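Local coordinates for protein proliferating cell nuclear antigen (Entamoeba histolytica, PDB 3P91) that probably acts as the sliding clamp of DNA replication, binding DNA and increasing the processivity of DNA polymerase delta, at residues S26-T31 against V42-N47; H8-E13 against A61-Q66. One frame throughout, in Å; residues are numbered along the deposited sequence.

Interaction 1. Residues S26-T31 against V42-N47; sequences STIDKT and VQCMDN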
ATOM      1  N   SER A  26      -2.014  18.935   8.181  1.00 28.52           N
ATOM      2  CA  SER A  26      -0.964  19.030   7.175  1.00 28.71           C
ATOM      3  C   SER A  26      -0.229  20.376   7.225  1.00 30.78           C
ATOM      4  O   SER A  26       0.900  20.485   6.754  1.00 28.95           O
ATOM      5  CB  SER A  26      -1.548  18.822   5.771  1.00 29.77           C
ATOM      6  OG  SER A  26      -2.076  17.514   5.607  1.00 36.23           O
ATOM      7  N   THR A  27      -0.862  21.399   7.792  1.00 29.02           N
ATOM      8  CA  THR A  27      -0.266  22.730   7.786  1.00 27.90           C
ATOM      9  C   THR A  27       0.014  23.291   9.182  1.00 27.35           C
ATOM     10  O   THR A  27       0.796  24.228   9.337  1.00 25.60           O
ATOM     11  CB  THR A  27      -1.147  23.715   7.013  1.00 30.32           C
ATOM     12  OG1 THR A  27      -2.381  23.889   7.717  1.00 30.59           O
ATOM     13  CG2 THR A  27      -1.433  23.181   5.607  1.00 26.93           C
ATOM     14  N   ILE A  28      -0.631  22.722  10.193  1.00 27.74           N
ATOM     15  CA  ILE A  28      -0.413  23.145  11.572  1.00 26.67           C
ATOM     16  C   ILE A  28      -0.635  21.964  12.510  1.00 27.92           C
ATOM     17  O   ILE A  28      -1.508  21.134  12.265  1.00 28.88           O
ATOM     18  CB  ILE A  28      -1.295  24.384  11.952  1.00 28.56           C
ATOM     19  CG1 ILE A  28      -1.074  24.795  13.409  1.00 27.66           C
ATOM     20  CG2 ILE A  28      -2.767  24.129  11.680  1.00 27.42           C
ATOM     21  CD1 ILE A  28       0.206  25.556  13.645  1.00 26.77           C
ATOM     22  N   ASP A  29       0.174  21.883  13.568  1.00 30.08           N
ATOM     23  CA  ASP A  29       0.173  20.736  14.487  1.00 29.00           C
ATOM     24  C   ASP A  29      -0.726  20.917  15.718  1.00 30.82           C
ATOM     25  O   ASP A  29      -1.539  20.054  16.044  1.00 31.47           O
ATOM     26  CB  ASP A  29       1.600  20.414  14.951  1.00 31.16           C
ATOM     27  CG  ASP A  29       2.500  19.927  13.817  1.00 39.42           C
ATOM     28  OD1 ASP A  29       3.734  20.086  13.952  1.00 42.30           O
ATOM     29  OD2 ASP A  29       1.989  19.385  12.802  1.00 35.32           O
ATOM     30  N   LYS A  30      -0.558  22.028  16.419  1.00 28.53           N
ATOM     31  CA  LYS A  30      -1.421  22.339  17.545  1.00 29.79           C
ATOM     32  C   LYS A  30      -2.132  23.655  17.264  1.00 30.51           C
ATOM     33  O   LYS A  30      -1.529  24.591  16.750  1.00 32.54           O
ATOM     34  CB  LYS A  30      -0.603  22.445  18.833  1.00 31.47           C
ATOM     35  CG  LYS A  30       0.183  21.197  19.163  1.00 33.45           C
ATOM     36  CD  LYS A  30       1.226  21.472  20.227  1.00 40.05           C
ATOM     37  CE  LYS A  30       2.183  20.294  20.377  1.00 40.84           C
ATOM     38  NZ  LYS A  30       3.312  20.622  21.298  1.00 44.97           N
ATOM     39  N   THR A  31      -3.417  23.732  17.580  1.00 30.35           N
ATOM     40  CA  THR A  31      -4.143  24.970  17.347  1.00 29.04           C
ATOM     41  C   THR A  31      -5.346  25.117  18.265  1.00 26.75           C
ATOM     42  O   THR A  31      -5.867  24.141  18.798  1.00 27.33           O
ATOM     43  CB  THR A  31      -4.564  25.123  15.866  1.00 27.74           C
ATOM     44  OG1 THR A  31      -4.981  26.471  15.623  1.00 32.55           O
ATOM     45  CG2 THR A  31      -5.692  24.173  15.515  1.00 24.49           C
ATOM     46  N   VAL A  42     -10.912  28.657  13.483  1.00 20.77           N
ATOM     47  CA  VAL A  42      -9.476  28.564  13.675  1.00 22.02           C
ATOM     48  C   VAL A  42      -8.773  29.591  12.789  1.00 20.97           C
ATOM     49  O   VAL A  42      -8.922  29.585  11.578  1.00 22.31           O
ATOM     50  CB  VAL A  42      -8.956  27.147  13.367  1.00 23.22           C
ATOM     51  CG1 VAL A  42      -7.428  27.115  13.393  1.00 22.07           C
ATOM     52  CG2 VAL A  42      -9.544  26.148  14.344  1.00 21.63           C
ATOM     53  N   GLN A  43      -8.032  30.492  13.415  1.00 22.12           N
ATOM     54  CA  GLN A  43      -7.252  31.486  12.698  1.00 24.99           C
ATOM     55  C   GLN A  43      -5.878  31.537  13.315  1.00 26.33           C
ATOM     56  O   GLN A  43      -5.718  31.962  14.463  1.00 25.58           O
ATOM     57  CB  GLN A  43      -7.893  32.871  12.779  1.00 25.24           C
ATOM     58  CG  GLN A  43      -8.956  33.114  11.732  1.00 26.92           C
ATOM     59  CD  GLN A  43      -9.124  34.583  11.393  1.00 29.83           C
ATOM     60  OE1 GLN A  43      -8.493  35.457  11.999  1.00 31.89           O
ATOM     61  NE2 GLN A  43      -9.983  34.864  10.417  1.00 27.69           N
ATOM     62  N   CYS A  44      -4.889  31.095  12.550  1.00 23.78           N
ATOM     63  CA  CYS A  44      -3.530  31.008  13.046  1.00 24.32           C
ATOM     64  C   CYS A  44      -2.573  30.842  11.880  1.00 25.93           C
ATOM     65  O   CYS A  44      -2.993  30.552  10.756  1.00 25.29           O
ATOM     66  CB  CYS A  44      -3.398  29.814  13.979  1.00 21.58           C
ATOM     67  SG  CYS A  44      -3.615  28.253  13.115  1.00 24.86           S
ATOM     68  N   MET A  45      -1.287  31.026  12.160  1.00 28.14           N
ATOM     69  CA  MET A  45      -0.235  30.826  11.173  1.00 26.01           C
ATOM     70  C   MET A  45       0.091  29.360  11.038  1.00 26.60           C
ATOM     71  O   MET A  45      -0.104  28.587  11.973  1.00 29.11           O
ATOM     72  CB  MET A  45       1.028  31.576  11.580  1.00 27.29           C
ATOM     73  CG  MET A  45       0.837  33.073  11.652  1.00 27.35           C
ATOM     74  SD  MET A  45       2.391  33.933  11.886  1.00 32.85           S
ATOM     75  CE  MET A  45       2.959  33.199  13.407  1.00 34.33           C
ATOM     76  N   ASP A  46       0.592  28.978   9.871  1.00 26.49           N
ATOM     77  CA  ASP A  46       1.048  27.614   9.655  1.00 26.28           C
ATOM     78  C   ASP A  46       2.238  27.328  10.556  1.00 24.99           C
ATOM     79  O   ASP A  46       2.761  28.225  11.209  1.00 27.44           O
ATOM     80  CB  ASP A  46       1.463  27.426   8.199  1.00 26.63           C
ATOM     81  CG  ASP A  46       2.828  28.003   7.909  1.00 25.15           C
ATOM     82  OD1 ASP A  46       3.637  27.304   7.280  1.00 27.57           O
ATOM     83  OD2 ASP A  46       3.103  29.148   8.315  1.00 27.43           O
ATOM     84  N   ASN A  47       2.669  26.077  10.571  1.00 25.94           N
ATOM     85  CA  ASN A  47       3.857  25.666  11.313  1.00 26.66           C
ATOM     86  C   ASN A  47       5.078  26.558  11.106  1.00 26.80           C
ATOM     87  O   ASN A  47       5.783  26.885  12.059  1.00 25.72           O
ATOM     88  CB  ASN A  47       4.227  24.229  10.938  1.00 27.60           C
ATOM     89  CG  ASN A  47       3.440  23.205  11.726  1.00 29.22           C
ATOM     90  OD1 ASN A  47       3.227  23.365  12.924  1.00 28.15           O
ATOM     91  ND2 ASN A  47       2.998  22.151  11.055  1.00 29.19           N
TER

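Interaction 2. Residues H8-E13 against A61-Q66; sequences HAKFKE and AFDEFQ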
ATOM      1  N   HIS A   8     -21.607  21.565  23.672  1.00 20.67           N
ATOM      2  CA  HIS A   8     -22.133  20.331  23.106  1.00 22.22           C
ATOM      3  C   HIS A   8     -22.386  20.489  21.606  1.00 20.71           C
ATOM      4  O   HIS A   8     -22.989  21.460  21.164  1.00 19.81           O
ATOM      5  CB  HIS A   8     -23.409  19.906  23.839  1.00 22.15           C
ATOM      6  CG  HIS A   8     -24.177  18.822  23.149  1.00 21.88           C
ATOM      7  ND1 HIS A   8     -23.777  17.503  23.157  1.00 22.74           N
ATOM      8  CD2 HIS A   8     -25.323  18.863  22.430  1.00 21.87           C
ATOM      9  CE1 HIS A   8     -24.642  16.780  22.469  1.00 23.29           C
ATOM     10  NE2 HIS A   8     -25.589  17.581  22.018  1.00 22.31           N
ATOM     11  N   ALA A   9     -21.923  19.530  20.818  1.00 21.15           N
ATOM     12  CA  ALA A   9     -22.127  19.600  19.378  1.00 23.58           C
ATOM     13  C   ALA A   9     -22.218  18.222  18.736  1.00 23.67           C
ATOM     14  O   ALA A   9     -21.373  17.364  18.979  1.00 25.45           O
ATOM     15  CB  ALA A   9     -21.015  20.415  18.727  1.00 21.13           C
ATOM     16  N   LYS A  10     -23.249  18.008  17.924  1.00 22.62           N
ATOM     17  CA  LYS A  10     -23.311  16.806  17.107  1.00 24.23           C
ATOM     18  C   LYS A  10     -23.346  17.154  15.639  1.00 23.03           C
ATOM     19  O   LYS A  10     -24.197  17.917  15.198  1.00 22.75           O
ATOM     20  CB  LYS A  10     -24.524  15.947  17.442  1.00 26.22           C
ATOM     21  CG  LYS A  10     -24.587  14.679  16.604  1.00 25.19           C
ATOM     22  CD  LYS A  10     -25.793  13.858  16.976  1.00 28.72           C
ATOM     23  CE  LYS A  10     -27.051  14.626  16.642  1.00 31.58           C
ATOM     24  NZ  LYS A  10     -28.113  14.447  17.672  1.00 36.44           N
ATOM     25  N   PHE A  11     -22.432  16.566  14.881  1.00 22.47           N
ATOM     26  CA  PHE A  11     -22.327  16.873  13.472  1.00 22.80           C
ATOM     27  C   PHE A  11     -23.450  16.241  12.676  1.00 23.14           C
ATOM     28  O   PHE A  11     -23.970  15.194  13.043  1.00 24.34           O
ATOM     29  CB  PHE A  11     -20.979  16.410  12.935  1.00 24.01           C
ATOM     30  CG  PHE A  11     -19.833  17.234  13.417  1.00 23.99           C
ATOM     31  CD1 PHE A  11     -19.360  18.290  12.658  1.00 23.55           C
ATOM     32  CD2 PHE A  11     -19.241  16.972  14.639  1.00 24.35           C
ATOM     33  CE1 PHE A  11     -18.303  19.063  13.102  1.00 22.68           C
ATOM     34  CE2 PHE A  11     -18.185  17.741  15.089  1.00 23.75           C
ATOM     35  CZ  PHE A  11     -17.711  18.787  14.316  1.00 21.68           C
ATOM     36  N   LYS A  12     -23.834  16.896  11.591  1.00 22.65           N
ATOM     37  CA  LYS A  12     -24.708  16.274  10.614  1.00 25.35           C
ATOM     38  C   LYS A  12     -23.941  15.144   9.948  1.00 26.03           C
ATOM     39  O   LYS A  12     -24.454  14.034   9.808  1.00 30.95           O
ATOM     40  CB  LYS A  12     -25.184  17.297   9.579  1.00 24.09           C
ATOM     41  CG  LYS A  12     -26.313  18.173  10.091  1.00 25.23           C
ATOM     42  CD  LYS A  12     -26.667  19.285   9.135  1.00 24.26           C
ATOM     43  CE  LYS A  12     -27.923  20.006   9.587  1.00 25.45           C
ATOM     44  NZ  LYS A  12     -28.190  21.242   8.788  1.00 28.74           N
ATOM     45  N   GLU A  13     -22.700  15.426   9.562  1.00 26.47           N
ATOM     46  CA  GLU A  13     -21.837  14.430   8.925  1.00 30.00           C
ATOM     47  C   GLU A  13     -20.495  14.318   9.636  1.00 29.49           C
ATOM     48  O   GLU A  13     -19.786  15.307   9.787  1.00 29.84           O
ATOM     49  CB  GLU A  13     -21.598  14.783   7.453  1.00 27.12           C
ATOM     50  CG  GLU A  13     -22.847  14.761   6.579  1.00 29.83           C
ATOM     51  CD  GLU A  13     -23.478  13.378   6.464  1.00 35.74           C
ATOM     52  OE1 GLU A  13     -24.703  13.309   6.232  1.00 40.79           O
ATOM     53  OE2 GLU A  13     -22.758  12.362   6.596  1.00 36.98           O
ATOM     54  N   ALA A  61     -23.741  23.092  10.161  1.00 22.93           N
ATOM     55  CA  ALA A  61     -23.046  21.829   9.953  1.00 22.77           C
ATOM     56  C   ALA A  61     -23.426  20.773  11.003  1.00 21.98           C
ATOM     57  O   ALA A  61     -23.016  19.618  10.913  1.00 20.49           O
ATOM     58  CB  ALA A  61     -21.537  22.063   9.940  1.00 23.41           C
ATOM     59  N   PHE A  62     -24.226  21.182  11.984  1.00 23.36           N
ATOM     60  CA  PHE A  62     -24.567  20.341  13.120  1.00 21.10           C
ATOM     61  C   PHE A  62     -26.062  20.090  13.230  1.00 22.81           C
ATOM     62  O   PHE A  62     -26.875  20.928  12.848  1.00 22.68           O
ATOM     63  CB  PHE A  62     -24.086  20.990  14.413  1.00 20.43           C
ATOM     64  CG  PHE A  62     -22.659  21.429  14.370  1.00 21.76           C
ATOM     65  CD1 PHE A  62     -21.651  20.594  14.819  1.00 22.31           C
ATOM     66  CD2 PHE A  62     -22.319  22.683  13.878  1.00 23.14           C
ATOM     67  CE1 PHE A  62     -20.326  21.001  14.776  1.00 22.16           C
ATOM     68  CE2 PHE A  62     -21.003  23.097  13.833  1.00 21.41           C
ATOM     69  CZ  PHE A  62     -20.003  22.256  14.279  1.00 21.35           C
ATOM     70  N   ASP A  63     -26.410  18.926  13.766  1.00 22.82           N
ATOM     71  CA  ASP A  63     -27.788  18.616  14.116  1.00 26.12           C
ATOM     72  C   ASP A  63     -28.142  19.187  15.487  1.00 24.69           C
ATOM     73  O   ASP A  63     -29.285  19.571  15.728  1.00 23.61           O
ATOM     74  CB  ASP A  63     -28.016  17.107  14.097  1.00 26.43           C
ATOM     75  CG  ASP A  63     -28.209  16.574  12.700  1.00 27.25           C
ATOM     76  OD1 ASP A  63     -27.780  15.428  12.428  1.00 28.64           O
ATOM     77  OD2 ASP A  63     -28.791  17.309  11.873  1.00 27.09           O
ATOM     78  N   GLU A  64     -27.154  19.224  16.378  1.00 23.39           N
ATOM     79  CA  GLU A  64     -27.286  19.890  17.674  1.00 23.79           C
ATOM     80  C   GLU A  64     -26.075  20.780  17.902  1.00 24.03           C
ATOM     81  O   GLU A  64     -24.954  20.423  17.520  1.00 23.89           O
ATOM     82  CB  GLU A  64     -27.384  18.876  18.811  1.00 23.47           C
ATOM     83  CG  GLU A  64     -28.483  17.856  18.634  1.00 27.72           C
ATOM     84  CD  GLU A  64     -28.526  16.847  19.759  1.00 29.14           C
ATOM     85  OE1 GLU A  64     -29.551  16.143  19.895  1.00 32.63           O
ATOM     86  OE2 GLU A  64     -27.535  16.760  20.511  1.00 28.69           O
ATOM     87  N   PHE A  65     -26.298  21.937  18.514  1.00 21.37           N
ATOM     88  CA  PHE A  65     -25.204  22.851  18.806  1.00 20.72           C
ATOM     89  C   PHE A  65     -25.548  23.796  19.946  1.00 21.63           C
ATOM     90  O   PHE A  65     -26.550  24.497  19.914  1.00 21.15           O
ATOM     91  CB  PHE A  65     -24.788  23.647  17.564  1.00 22.61           C
ATOM     92  CG  PHE A  65     -23.472  24.364  17.722  1.00 22.10           C
ATOM     93  CD1 PHE A  65     -22.284  23.757  17.334  1.00 19.20           C
ATOM     94  CD2 PHE A  65     -23.419  25.633  18.278  1.00 20.32           C
ATOM     95  CE1 PHE A  65     -21.079  24.403  17.494  1.00 18.91           C
ATOM     96  CE2 PHE A  65     -22.211  26.289  18.433  1.00 19.40           C
ATOM     97  CZ  PHE A  65     -21.040  25.673  18.040  1.00 20.65           C
ATOM     98  N   GLN A  66     -24.697  23.794  20.958  1.00 20.67           N
ATOM     99  CA  GLN A  66     -24.862  24.647  22.107  1.00 19.51           C
ATOM    100  C   GLN A  66     -23.492  25.115  22.543  1.00 19.76           C
ATOM    101  O   GLN A  66     -22.609  24.313  22.825  1.00 20.85           O
ATOM    102  CB  GLN A  66     -25.550  23.885  23.251  1.00 21.58           C
ATOM    103  CG  GLN A  66     -25.521  24.601  24.606  1.00 20.73           C
ATOM    104  CD  GLN A  66     -26.345  25.888  24.630  1.00 24.13           C
ATOM    105  OE1 GLN A  66     -27.039  26.223  23.665  1.00 24.02           O
ATOM    106  NE2 GLN A  66     -26.271  26.615  25.743  1.00 24.82           N
TER
HETATM  107  O   HOH W   1     -21.504  18.219   9.623  1.00 22.23           O

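Interaction 1. Residues S26-T31 against V42-N47
With CG anti to the carbonyl carbon in both D29 and N47 (chi1 -84° in N47), the D29 carboxylate and the N47 amide are brought together, while I28 turns CG1 anti to its backbone N and a chi2 of 77° then brings CD1 to the backbone of 45-47. The one bond of ordinary length is between main chains: N47 N donates to T27 O at 2.9 Å. The N47 amide then works with both of its ends. N47 ND2 gives a weak bond to D29 OD2 at 3.4 Å, and N47 OD1 receives a second weak one from D29 N at 3.5 Å; the two side chains cross at about a right angle, their planes 54° apart. I28 CD1 lies 3.5 Å from M45 O, and I28 CG1 is 4.3 Å from C44 SG. Farther along, T31 and V42 meet tip to tip, with OG1 of T31 3.4 Å from CG1 of V42. The same OG1 lies close to the C44 sulfur, and L77 of helix 77-84 packs on both I28 and T31.

This is the open end of the β-hairpin 30-36/39-45, where the chain entering from helix 14-25 passes the chain leaving strand 39-45. D46 shapes the exit: its OD2 accepts from the backbone N of V50 and S51. Chemically, one firm backbone bond and two long ones hold N47 beside 27-29, so the exposed amide-carboxylate pair probably adds little strength, while the buried I28 supplies an apolar contact to C44 and T31 brings its hydroxyl and methyl against V42.

Interaction 2. Residues H8-E13 against A61-Q66
A classic β-bulge interrupts the antiparallel pairing of strand 7-11 with strand 62-66, at one edge of a five-stranded sheet in the N-terminal domain of the clamp. H8 and Q66 form a hydrogen-bonded pair, with H8 N donating to Q66 O and Q66 N to H8 O. At the bulge D63 and E64 both face K10: K10 O takes a 2.8 Å bond from D63 N and a weak one from E64 N. Past it, K12 N bonds to A61 O.

On the face shared by H8, K10 and E64, the E64 carboxylate is gripped at both oxygens of its fork. H8 NE2 donates to E64 OE2 at 2.6 Å, nearly straight (175°) and in the ring plane, while K10 NZ forms a salt bridge to E64 OE1 at 3.1 Å. H8 ND1 also bonds D96 OD2, so two carboxylates flank the imidazole and would probably favour its protonated form. Elsewhere A9 CB touches the F62 and F65 rings. F11 and F62 lie side by side with ring planes 45° apart, and F62 CE1 sits over one F11 face, 3.3 Å from F11 CE1.

From the N terminus, the chain first lays down 8-13, runs through helix 14-25 into 26-31, turns through the hairpin to 42-47, and returns by strand 52-57 to 61-66. Interaction 1 thus closes a short loop of ten residues, nested inside the loop of 47 that interaction 2 closes; the two do not cross. Their centres lie 23 Å apart, with about 11 Å between nearest atoms, so they do not touch. Interaction 2 joins two neighbouring strands of the five-stranded sheet, whereas interaction 1 sits at the base of a hairpin in the nine-stranded sheet. Helix 14-25 leads from one sheet to the other within the N-terminal domain.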